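Long-range contact in Rd1NTF2_04 (PDB 6W3G), which is a de novo designed NTF2-like protein with a long sheet, from a design effort aimed at diverse pocket structures: residues A[82-87]-A[97-102]. Residues are numbered along the deposited sequence; the frame is centred on the assembly and turned at random. Where two conformers were deposited one is given.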
loop_
_atom_site.group_PDB
_atom_site.type_symbol
_atom_site.label_atom_id
_atom_site.label_comp_id
_atom_site.label_asym_id
_atom_site.label_seq_id
_atom_site.Cartn_x
_atom_site.Cartn_y
_atom_site.Cartn_z
ATOM N N SER A 82 -3.984 10.958 3.659
ATOM C CA SER A 82 -4.412 10.389 2.391
ATOM C C SER A 82 -3.215 10.343 1.463
ATOM O O SER A 82 -2.513 11.348 1.314
ATOM C CB SER A 82 -5.533 11.212 1.756
ATOM O OG SER A 82 -5.901 10.641 0.509
ATOM N N ILE A 83 -2.966 9.181 0.869
ATOM C CA ILE A 83 -1.842 9.002 -0.045
ATOM C C ILE A 83 -2.371 8.430 -1.346
ATOM O O ILE A 83 -3.067 7.413 -1.342
ATOM C CB ILE A 83 -0.761 8.085 0.552
ATOM C CG1 ILE A 83 -0.176 8.740 1.792
ATOM C CG2 ILE A 83 0.330 7.802 -0.503
ATOM C CD1 ILE A 83 0.832 7.903 2.538
ATOM N N VAL A 84 -2.064 9.102 -2.458
ATOM C CA VAL A 84 -2.344 8.600 -3.789
ATOM C C VAL A 84 -1.013 8.145 -4.357
ATOM O O VAL A 84 -0.037 8.909 -4.333
ATOM C CB VAL A 84 -2.976 9.668 -4.697
ATOM C CG1 VAL A 84 -3.179 9.098 -6.080
ATOM C CG2 VAL A 84 -4.281 10.141 -4.131
ATOM N N PHE A 85 -0.957 6.901 -4.821
ATOM C CA PHE A 85 0.264 6.387 -5.420
ATOM C C PHE A 85 -0.079 5.594 -6.671
ATOM O O PHE A 85 -1.185 5.070 -6.824
ATOM C CB PHE A 85 1.085 5.565 -4.421
ATOM C CG PHE A 85 0.412 4.328 -3.896
ATOM C CD1 PHE A 85 0.647 3.092 -4.488
ATOM C CD2 PHE A 85 -0.412 4.382 -2.780
ATOM C CE1 PHE A 85 0.065 1.949 -4.006
ATOM C CE2 PHE A 85 -1.003 3.230 -2.293
ATOM C CZ PHE A 85 -0.759 2.012 -2.896
ATOM N N THR A 86 0.858 5.574 -7.599
ATOM C CA THR A 86 0.723 4.755 -8.792
ATOM C C THR A 86 1.720 3.612 -8.718
ATOM O O THR A 86 2.803 3.736 -8.136
ATOM C CB THR A 86 0.901 5.585 -10.053
ATOM O OG1 THR A 86 2.036 6.429 -9.915
ATOM C CG2 THR A 86 -0.306 6.441 -10.278
ATOM N N VAL A 87 1.340 2.484 -9.296
ATOM C CA VAL A 87 2.181 1.295 -9.296
ATOM C C VAL A 87 2.315 0.835 -10.740
ATOM O O VAL A 87 1.307 0.673 -11.430
ATOM C CB VAL A 87 1.591 0.182 -8.414
ATOM C CG1 VAL A 87 2.560 -0.992 -8.323
ATOM C CG2 VAL A 87 1.285 0.715 -7.017
ATOM N N TYR A 97 -0.275 -0.033 -15.446
ATOM C CA TYR A 97 -0.183 1.202 -14.672
ATOM C C TYR A 97 -1.438 1.347 -13.829
ATOM O O TYR A 97 -2.508 1.677 -14.350
ATOM C CB TYR A 97 -0.024 2.407 -15.602
ATOM C CG TYR A 97 1.222 2.371 -16.453
ATOM C CD1 TYR A 97 1.275 1.600 -17.611
ATOM C CD2 TYR A 97 2.350 3.091 -16.095
ATOM C CE1 TYR A 97 2.422 1.561 -18.395
ATOM C CE2 TYR A 97 3.493 3.058 -16.875
ATOM C CZ TYR A 97 3.522 2.292 -18.019
ATOM O OH TYR A 97 4.663 2.260 -18.786
ATOM N N ASP A 98 -1.309 1.109 -12.529
ATOM C CA ASP A 98 -2.430 1.176 -11.613
ATOM C C ASP A 98 -2.276 2.431 -10.766
ATOM O O ASP A 98 -1.195 3.026 -10.680
ATOM C CB ASP A 98 -2.490 -0.064 -10.711
ATOM C CG ASP A 98 -3.077 -1.285 -11.403
ATOM O OD1 ASP A 98 -3.675 -1.151 -12.490
ATOM O OD2 ASP A 98 -2.947 -2.387 -10.842
ATOM N N ARG A 99 -3.387 2.842 -10.172
ATOM C CA ARG A 99 -3.394 3.932 -9.210
ATOM C C ARG A 99 -4.168 3.472 -7.986
ATOM O O ARG A 99 -5.195 2.802 -8.110
ATOM C CB ARG A 99 -4.023 5.194 -9.795
ATOM C CG ARG A 99 -4.255 6.301 -8.788
ATOM C CD ARG A 99 -5.023 7.430 -9.444
ATOM N NE ARG A 99 -4.140 8.297 -10.207
ATOM C CZ ARG A 99 -4.494 8.950 -11.314
ATOM N NH1 ARG A 99 -5.718 8.831 -11.815
ATOM N NH2 ARG A 99 -3.613 9.719 -11.927
ATOM N N TYR A 100 -3.631 3.794 -6.819
ATOM C CA TYR A 100 -4.244 3.442 -5.555
ATOM C C TYR A 100 -4.431 4.689 -4.705
ATOM O O TYR A 100 -3.643 5.646 -4.775
ATOM C CB TYR A 100 -3.407 2.449 -4.762
ATOM C CG TYR A 100 -3.475 1.046 -5.277
ATOM C CD1 TYR A 100 -2.683 0.634 -6.325
ATOM C CD2 TYR A 100 -4.351 0.131 -4.706
ATOM C CE1 TYR A 100 -2.756 -0.676 -6.801
ATOM C CE2 TYR A 100 -4.429 -1.161 -5.158
ATOM C CZ TYR A 100 -3.637 -1.560 -6.209
ATOM O OH TYR A 100 -3.727 -2.859 -6.663
ATOM N N VAL A 101 -5.457 4.640 -3.855
ATOM C CA VAL A 101 -5.700 5.650 -2.848
ATOM C C VAL A 101 -5.670 4.954 -1.501
ATOM O O VAL A 101 -6.296 3.901 -1.324
ATOM C CB VAL A 101 -7.043 6.370 -3.068
ATOM C CG1 VAL A 101 -7.253 7.399 -1.980
ATOM C CG2 VAL A 101 -7.061 7.050 -4.438
ATOM N N MET A 102 -4.971 5.544 -0.549
ATOM C CA MET A 102 -4.789 4.946 0.764
ATOM C C MET A 102 -5.165 5.940 1.842
ATOM O O MET A 102 -4.722 7.093 1.812
ATOM C CB MET A 102 -3.344 4.499 0.944
ATOM C CG MET A 102 -3.169 3.437 1.981
ATOM S SD MET A 102 -1.559 2.692 1.760
ATOM C CE MET A 102 -0.526 4.025 2.356
#
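Phe85 sets CG between its backbone N and carbonyl carbon (chi1 62°), while Tyr100, its partner on the adjacent strand, turns CG anti to the carbonyl carbon (chi1 -76°). The Phe85 ring lies against Tyr100 CB, which sits over one of its faces, offset toward the rim, 3.6 Å from the ring centroid in a CH-pi contact. Tyr100 CB comes within 3.3 Å of Phe85 CZ. The two rings are nearly parallel, planes at 9°, yet slid so far apart that they barely overlap. Val87 brings CG2 to the in-plane edge of the Phe85 ring and to within 4.0 Å of Tyr100 CD1, a branched apolar residue suited to this buried spot. Two residues along from Tyr100, Met102, in one of its two conformers, brings SD obliquely to Phe85 CE2 at 4.1 Å, a Met-aromatic contact, and bends at chi3 with CE beside Ile83 CD1. An alanine in place of Phe85 would probably leave Tyr100 CB and Met102 SD without their aromatic partner and open a gap in this buried layer, which Leu116 and Phe18 also line.

On the other face, Val84 lies beside Val101 and Thr86 beside Arg99. Val84, Val101 and Thr86 are beta-branched, which favours extended backbone; Arg99, in one of two conformers, runs its aliphatic part past Val84 CG1. Thr86 OG1 is hydrogen-bonded to Asp72 on strand 66-77.

Backbone hydrogen bonds, two to each pair, join Ile83-Met102, Phe85-Tyr100 and Val87-Asp98; Tyr100 N to Phe85 O is 2.8 Å and almost straight. In this beta hairpin of the NTF2-like sheet they fix the register, while the largely apolar layer, packed partly against helix 11-24 and ending at Asp98, would supply hydrophobic burial; the less buried opposite face mixes methyls with polar ends.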